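Local coordinates for CLIP-associating protein (Drosophila melanogaster, PDB 4G3A), which tracks microtubule plus ends and stabilises dynamic microtubules, serving mitotic spindle formation and kinetochore attachment, the present chain being its N-terminal TOG-like domain, at residues D10-Q15 with V25-D30; K68-F73 with Q111-D116. All coordinates share one frame; numbering follows the deposited sequence.

Interaction 1: D10-Q15 with V25-D30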
loop_
_atom_site.group_PDB
_atom_site.type_symbol
_atom_site.label_atom_id
_atom_site.label_comp_id
_atom_site.label_asym_id
_atom_site.label_seq_id
_atom_site.Cartn_x
_atom_site.Cartn_y
_atom_site.Cartn_z
ATOM N N ASP A 10 2.256 -15.774 22.804
ATOM C CA ASP A 10 1.179 -15.793 23.789
ATOM C C ASP A 10 1.397 -14.728 24.858
ATOM O O ASP A 10 0.452 -14.068 25.294
ATOM C CB ASP A 10 1.050 -17.181 24.422
ATOM C CG ASP A 10 0.301 -18.155 23.531
ATOM O OD1 ASP A 10 -0.700 -17.736 22.910
ATOM O OD2 ASP A 10 0.706 -19.334 23.457
ATOM N N GLY A 11 2.651 -14.558 25.267
ATOM C CA GLY A 11 3.017 -13.517 26.209
ATOM C C GLY A 11 2.669 -12.119 25.717
ATOM O O GLY A 11 2.125 -11.312 26.471
ATOM N N PHE A 12 2.990 -11.821 24.457
ATOM C CA PHE A 12 2.637 -10.528 23.885
ATOM C C PHE A 12 1.121 -10.358 23.862
ATOM O O PHE A 12 0.593 -9.338 24.297
ATOM C CB PHE A 12 3.195 -10.378 22.460
ATOM C CG PHE A 12 4.653 -10.013 22.413
ATOM C CD1 PHE A 12 5.063 -8.710 22.651
ATOM C CD2 PHE A 12 5.613 -10.970 22.118
ATOM C CE1 PHE A 12 6.406 -8.371 22.608
ATOM C CE2 PHE A 12 6.957 -10.638 22.072
ATOM C CZ PHE A 12 7.353 -9.337 22.320
ATOM N N ILE A 13 0.426 -11.366 23.345
ATOM C CA ILE A 13 -1.025 -11.313 23.211
ATOM C C ILE A 13 -1.710 -11.010 24.548
ATOM O O ILE A 13 -2.608 -10.174 24.621
ATOM C CB ILE A 13 -1.573 -12.634 22.645
ATOM C CG1 ILE A 13 -1.075 -12.849 21.212
ATOM C CG2 ILE A 13 -3.094 -12.650 22.708
ATOM C CD1 ILE A 13 -1.095 -14.300 20.765
ATOM N N GLN A 14 -1.277 -11.686 25.605
ATOM C CA GLN A 14 -1.902 -11.518 26.914
ATOM C C GLN A 14 -1.736 -10.103 27.468
ATOM O O GLN A 14 -2.661 -9.544 28.055
ATOM C CB GLN A 14 -1.355 -12.555 27.901
ATOM C CG GLN A 14 -1.703 -13.987 27.522
ATOM C CD GLN A 14 -0.754 -15.004 28.119
ATOM O OE1 GLN A 14 0.301 -14.652 28.652
ATOM N NE2 GLN A 14 -1.120 -16.280 28.028
ATOM N N GLN A 15 -0.562 -9.521 27.254
ATOM C CA GLN A 15 -0.212 -8.253 27.876
ATOM C C GLN A 15 -0.686 -7.037 27.088
ATOM O O GLN A 15 -0.683 -5.920 27.606
ATOM C CB GLN A 15 1.299 -8.182 28.072
ATOM C CG GLN A 15 1.719 -7.393 29.286
ATOM C CD GLN A 15 3.220 -7.218 29.363
ATOM O OE1 GLN A 15 3.984 -8.144 29.075
ATOM N NE2 GLN A 15 3.653 -6.021 29.748
ATOM N N VAL A 25 4.195 1.205 23.993
ATOM C CA VAL A 25 5.135 1.455 22.907
ATOM C C VAL A 25 6.321 0.502 22.969
ATOM O O VAL A 25 6.823 0.061 21.938
ATOM C CB VAL A 25 5.619 2.918 22.902
ATOM C CG1 VAL A 25 4.484 3.848 23.311
ATOM C CG2 VAL A 25 6.807 3.096 23.829
ATOM N N GLN A 26 6.757 0.180 24.183
ATOM C CA GLN A 26 7.853 -0.763 24.354
ATOM C C GLN A 26 7.432 -2.141 23.859
ATOM O O GLN A 26 8.188 -2.844 23.184
ATOM C CB GLN A 26 8.300 -0.831 25.817
ATOM C CG GLN A 26 9.529 -0.004 26.098
ATOM C CD GLN A 26 10.694 -0.395 25.203
ATOM O OE1 GLN A 26 11.358 0.461 24.619
ATOM N NE2 GLN A 26 10.945 -1.696 25.090
ATOM N N LEU A 27 6.217 -2.525 24.230
ATOM C CA LEU A 27 5.615 -3.765 23.773
ATOM C C LEU A 27 5.586 -3.805 22.235
ATOM O O LEU A 27 5.972 -4.801 21.617
ATOM C CB LEU A 27 4.200 -3.860 24.343
ATOM C CG LEU A 27 3.579 -5.219 24.630
ATOM C CD1 LEU A 27 4.605 -6.151 25.256
ATOM C CD2 LEU A 27 2.385 -5.051 25.558
ATOM N N ALA A 28 5.146 -2.711 21.623
ATOM C CA ALA A 28 5.085 -2.636 20.163
ATOM C C ALA A 28 6.466 -2.822 19.544
ATOM O O ALA A 28 6.634 -3.605 18.613
ATOM C CB ALA A 28 4.473 -1.320 19.717
ATOM N N GLU A 29 7.458 -2.113 20.074
ATOM C CA GLU A 29 8.809 -2.201 19.539
ATOM C C GLU A 29 9.357 -3.616 19.686
ATOM O O GLU A 29 9.986 -4.147 18.775
ATOM C CB GLU A 29 9.732 -1.197 20.232
ATOM C CG GLU A 29 11.009 -0.896 19.458
ATOM C CD GLU A 29 12.031 -0.142 20.288
ATOM O OE1 GLU A 29 11.651 0.413 21.342
ATOM O OE2 GLU A 29 13.215 -0.108 19.888
ATOM N N ASP A 30 9.109 -4.230 20.839
ATOM C CA ASP A 30 9.625 -5.566 21.102
ATOM C C ASP A 30 8.928 -6.628 20.266
ATOM O O ASP A 30 9.569 -7.561 19.786
ATOM C CB ASP A 30 9.513 -5.902 22.586
ATOM C CG ASP A 30 10.420 -5.045 23.442
ATOM O OD1 ASP A 30 11.456 -4.577 22.916
ATOM O OD2 ASP A 30 10.097 -4.842 24.635
#
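Asp30, whose backbone lies against the ring of Phe12, is fixed in its helix by a backbone hydrogen bond from Asp30 N to Gln26 O at 2.9 Å. Segments 10-15 and 25-30 run nearly antiparallel, at 155°, their axes 11.2 Å apart at closest approach, and Phe12 and Leu27 fill the interface from the two sides. Phe12 CG stands beside its own backbone N (chi1 -80°), which carries the ring across to helix 21-36. There Phe12 CD1 meets Leu27 CD1 at 3.7 Å. Phe12 CE1 lies 3.7 Å from the backbone atom Leu27 O, and Phe12 CZ reaches Asp30 C at 3.7 Å. Asp30 CB sits at the ring edge, in its plane, 4.0 Å from Phe12 CE1. Leu27 reaches back the opposite way alongside the ring, and Leu27 CD2 rests 3.8 Å from Gln15 O. Pro6, in the preceding loop, also touches Phe12, Gln15 and Leu27. With an alanine in place of Phe12 the ring is gone, and Leu27 CD1 and the backbone at Asp30 would probably be left facing a gap. No hydrogen bond crosses the pair; the N-terminal hairpin is joined here by van der Waals contact, ring and leucine packing on each other and on the partner's backbone.

Interaction 2: K68-F73 with Q111-D116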
loop_
_atom_site.group_PDB
_atom_site.type_symbol
_atom_site.label_atom_id
_atom_site.label_comp_id
_atom_site.label_asym_id
_atom_site.label_seq_id
_atom_site.Cartn_x
_atom_site.Cartn_y
_atom_site.Cartn_z
ATOM N N LYS A 68 4.075 0.704 14.253
ATOM C CA LYS A 68 4.644 -0.564 14.690
ATOM C C LYS A 68 3.712 -1.722 14.374
ATOM O O LYS A 68 4.171 -2.797 14.005
ATOM C CB LYS A 68 4.973 -0.528 16.185
ATOM C CG LYS A 68 6.066 0.455 16.564
ATOM C CD LYS A 68 7.436 -0.201 16.611
ATOM C CE LYS A 68 8.306 0.251 15.455
ATOM N NZ LYS A 68 8.180 1.722 15.209
ATOM N N SER A 69 2.406 -1.504 14.515
ATOM C CA SER A 69 1.440 -2.517 14.112
ATOM C C SER A 69 1.555 -2.847 12.614
ATOM O O SER A 69 1.459 -4.011 12.223
ATOM C CB SER A 69 0.017 -2.086 14.458
ATOM O OG SER A 69 -0.431 -1.068 13.586
ATOM N N LEU A 70 1.768 -1.826 11.784
ATOM C CA LEU A 70 2.004 -2.034 10.346
ATOM C C LEU A 70 3.267 -2.870 10.127
ATOM O O LEU A 70 3.268 -3.842 9.377
ATOM C CB LEU A 70 2.149 -0.694 9.620
ATOM C CG LEU A 70 0.902 0.182 9.497
ATOM C CD1 LEU A 70 1.278 1.587 9.074
ATOM C CD2 LEU A 70 -0.090 -0.431 8.513
ATOM N N GLU A 71 4.342 -2.487 10.803
ATOM C CA GLU A 71 5.569 -3.270 10.788
ATOM C C GLU A 71 5.333 -4.688 11.311
ATOM O O GLU A 71 5.903 -5.652 10.793
ATOM C CB GLU A 71 6.647 -2.561 11.611
ATOM C CG GLU A 71 7.111 -1.242 10.987
ATOM C CD GLU A 71 8.121 -0.492 11.848
ATOM O OE1 GLU A 71 7.912 0.713 12.086
ATOM O OE2 GLU A 71 9.118 -1.100 12.289
ATOM N N ALA A 72 4.480 -4.818 12.324
ATOM C CA ALA A 72 4.182 -6.130 12.882
ATOM C C ALA A 72 3.448 -6.956 11.845
ATOM O O ALA A 72 3.742 -8.139 11.664
ATOM C CB ALA A 72 3.352 -6.008 14.150
ATOM N N PHE A 73 2.485 -6.332 11.168
ATOM C CA PHE A 73 1.749 -7.028 10.131
ATOM C C PHE A 73 2.715 -7.431 9.014
ATOM O O PHE A 73 2.631 -8.534 8.485
ATOM C CB PHE A 73 0.586 -6.173 9.599
ATOM C CG PHE A 73 -0.662 -6.223 10.462
ATOM C CD1 PHE A 73 -1.239 -7.438 10.803
ATOM C CD2 PHE A 73 -1.272 -5.057 10.898
ATOM C CE1 PHE A 73 -2.390 -7.495 11.586
ATOM C CE2 PHE A 73 -2.425 -5.102 11.689
ATOM C CZ PHE A 73 -2.982 -6.323 12.033
ATOM N N GLN A 111 2.868 1.599 2.865
ATOM C CA GLN A 111 3.190 1.218 1.489
ATOM C C GLN A 111 3.999 -0.081 1.518
ATOM O O GLN A 111 3.810 -0.983 0.703
ATOM C CB GLN A 111 3.988 2.330 0.801
ATOM C CG GLN A 111 3.155 3.538 0.333
ATOM C CD GLN A 111 2.444 3.288 -0.985
ATOM O OE1 GLN A 111 2.262 2.138 -1.402
ATOM N NE2 GLN A 111 2.025 4.364 -1.647
ATOM N N LEU A 112 4.896 -0.184 2.490
ATOM C CA LEU A 112 5.736 -1.371 2.590
ATOM C C LEU A 112 4.900 -2.621 2.923
ATOM O O LEU A 112 5.125 -3.687 2.362
ATOM C CB LEU A 112 6.877 -1.143 3.594
ATOM C CG LEU A 112 7.880 -2.274 3.839
ATOM C CD1 LEU A 112 8.300 -2.978 2.550
ATOM C CD2 LEU A 112 9.096 -1.742 4.588
ATOM N N LEU A 113 3.925 -2.488 3.816
ATOM C CA LEU A 113 2.989 -3.582 4.084
ATOM C C LEU A 113 2.303 -4.052 2.801
ATOM O O LEU A 113 2.148 -5.264 2.565
ATOM C CB LEU A 113 1.928 -3.154 5.124
ATOM C CG LEU A 113 0.932 -4.225 5.588
ATOM C CD1 LEU A 113 0.304 -3.897 6.990
ATOM C CD2 LEU A 113 -0.162 -4.467 4.549
ATOM N N LEU A 114 1.881 -3.094 1.973
ATOM C CA LEU A 114 1.250 -3.433 0.699
ATOM C C LEU A 114 2.220 -4.186 -0.221
ATOM O O LEU A 114 1.857 -5.188 -0.822
ATOM C CB LEU A 114 0.695 -2.185 -0.009
ATOM C CG LEU A 114 -0.419 -1.432 0.728
ATOM C CD1 LEU A 114 -0.790 -0.163 -0.034
ATOM C CD2 LEU A 114 -1.631 -2.327 0.925
ATOM N N ARG A 115 3.456 -3.717 -0.328
ATOM C CA ARG A 115 4.431 -4.431 -1.154
ATOM C C ARG A 115 4.711 -5.838 -0.599
ATOM O O ARG A 115 4.887 -6.796 -1.356
ATOM C CB ARG A 115 5.718 -3.611 -1.304
ATOM C CG ARG A 115 5.507 -2.301 -2.085
ATOM C CD ARG A 115 6.829 -1.720 -2.603
ATOM N NE ARG A 115 7.728 -1.325 -1.521
ATOM C CZ ARG A 115 7.694 -0.136 -0.924
ATOM N NH1 ARG A 115 6.801 0.771 -1.297
ATOM N NH2 ARG A 115 8.548 0.151 0.046
ATOM N N ASP A 116 4.735 -5.958 0.727
ATOM C CA ASP A 116 4.974 -7.253 1.362
ATOM C C ASP A 116 3.860 -8.252 1.045
ATOM O O ASP A 116 4.131 -9.424 0.790
ATOM C CB ASP A 116 5.174 -7.104 2.877
ATOM C CG ASP A 116 6.506 -6.451 3.238
ATOM O OD1 ASP A 116 7.476 -6.539 2.450
ATOM O OD2 ASP A 116 6.582 -5.844 4.322
#
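Leu70 and Leu113 mark the closest backbone approach, their CA atoms 6.5 Å apart on helices 63-80 and 104-119, which run in broadly the same direction. Leu113 does the reaching. Its CG lies anti to the backbone N (chi1 -176°), and the CD1 methyl is thereby presented to a full turn of the neighbouring helix. That one methyl, Leu113 CD1, meets three groups: Phe73 CB at 3.5 Å, the backbone atom Leu70 O at 3.8 Å, and the methyl Leu70 CD2, also at 3.8 Å. The two leucine side chains stand at about a right angle to each other, touching through Leu70 CD2 and Leu113 CD1. Phe73 offers its CB to the leucine while its ring turns away, toward Ile51 and Leu54 of helix 47-58 and Val91 of helix 88-98. Ser74 and Ile77 also touch Leu113, making with Leu70 and Phe73 a set spaced i, i+3, i+4, i+7, consistent with Leu113 as a knob in a four-residue hole. Beside this apolar centre a hydrogen bond between Asp116 OD2 and Ser74 OG ties the same two helices and gives the buried carboxylate a partner. Such packing of helices from consecutive repeats, here HEAT 1 and HEAT 2, is characteristic of the HEAT-repeat solenoid from which TOG domains are built.

Interaction 1 lies toward the N-terminal end of the elongated array, its centre about 25 Å from that of the chain, whereas interaction 2 is nearer the middle, about 8 Å from it. Their centres are about 17 Å apart, and they follow one another in sequence without interleaving. Helix 63-80 links them directly: Ala28 CB packs on Lys68 CB at 3.7 Å, and Glu29 CA lies 3.8 Å from Lys68 CD. Helix 21-36 thus packs on helix 9-18 through 10-15 and on helix 63-80, which in turn receives helix 104-119 at 68-73. The two contacts are successive steps in the side-by-side helix packing of this microtubule-binding protein's TOG-like domain.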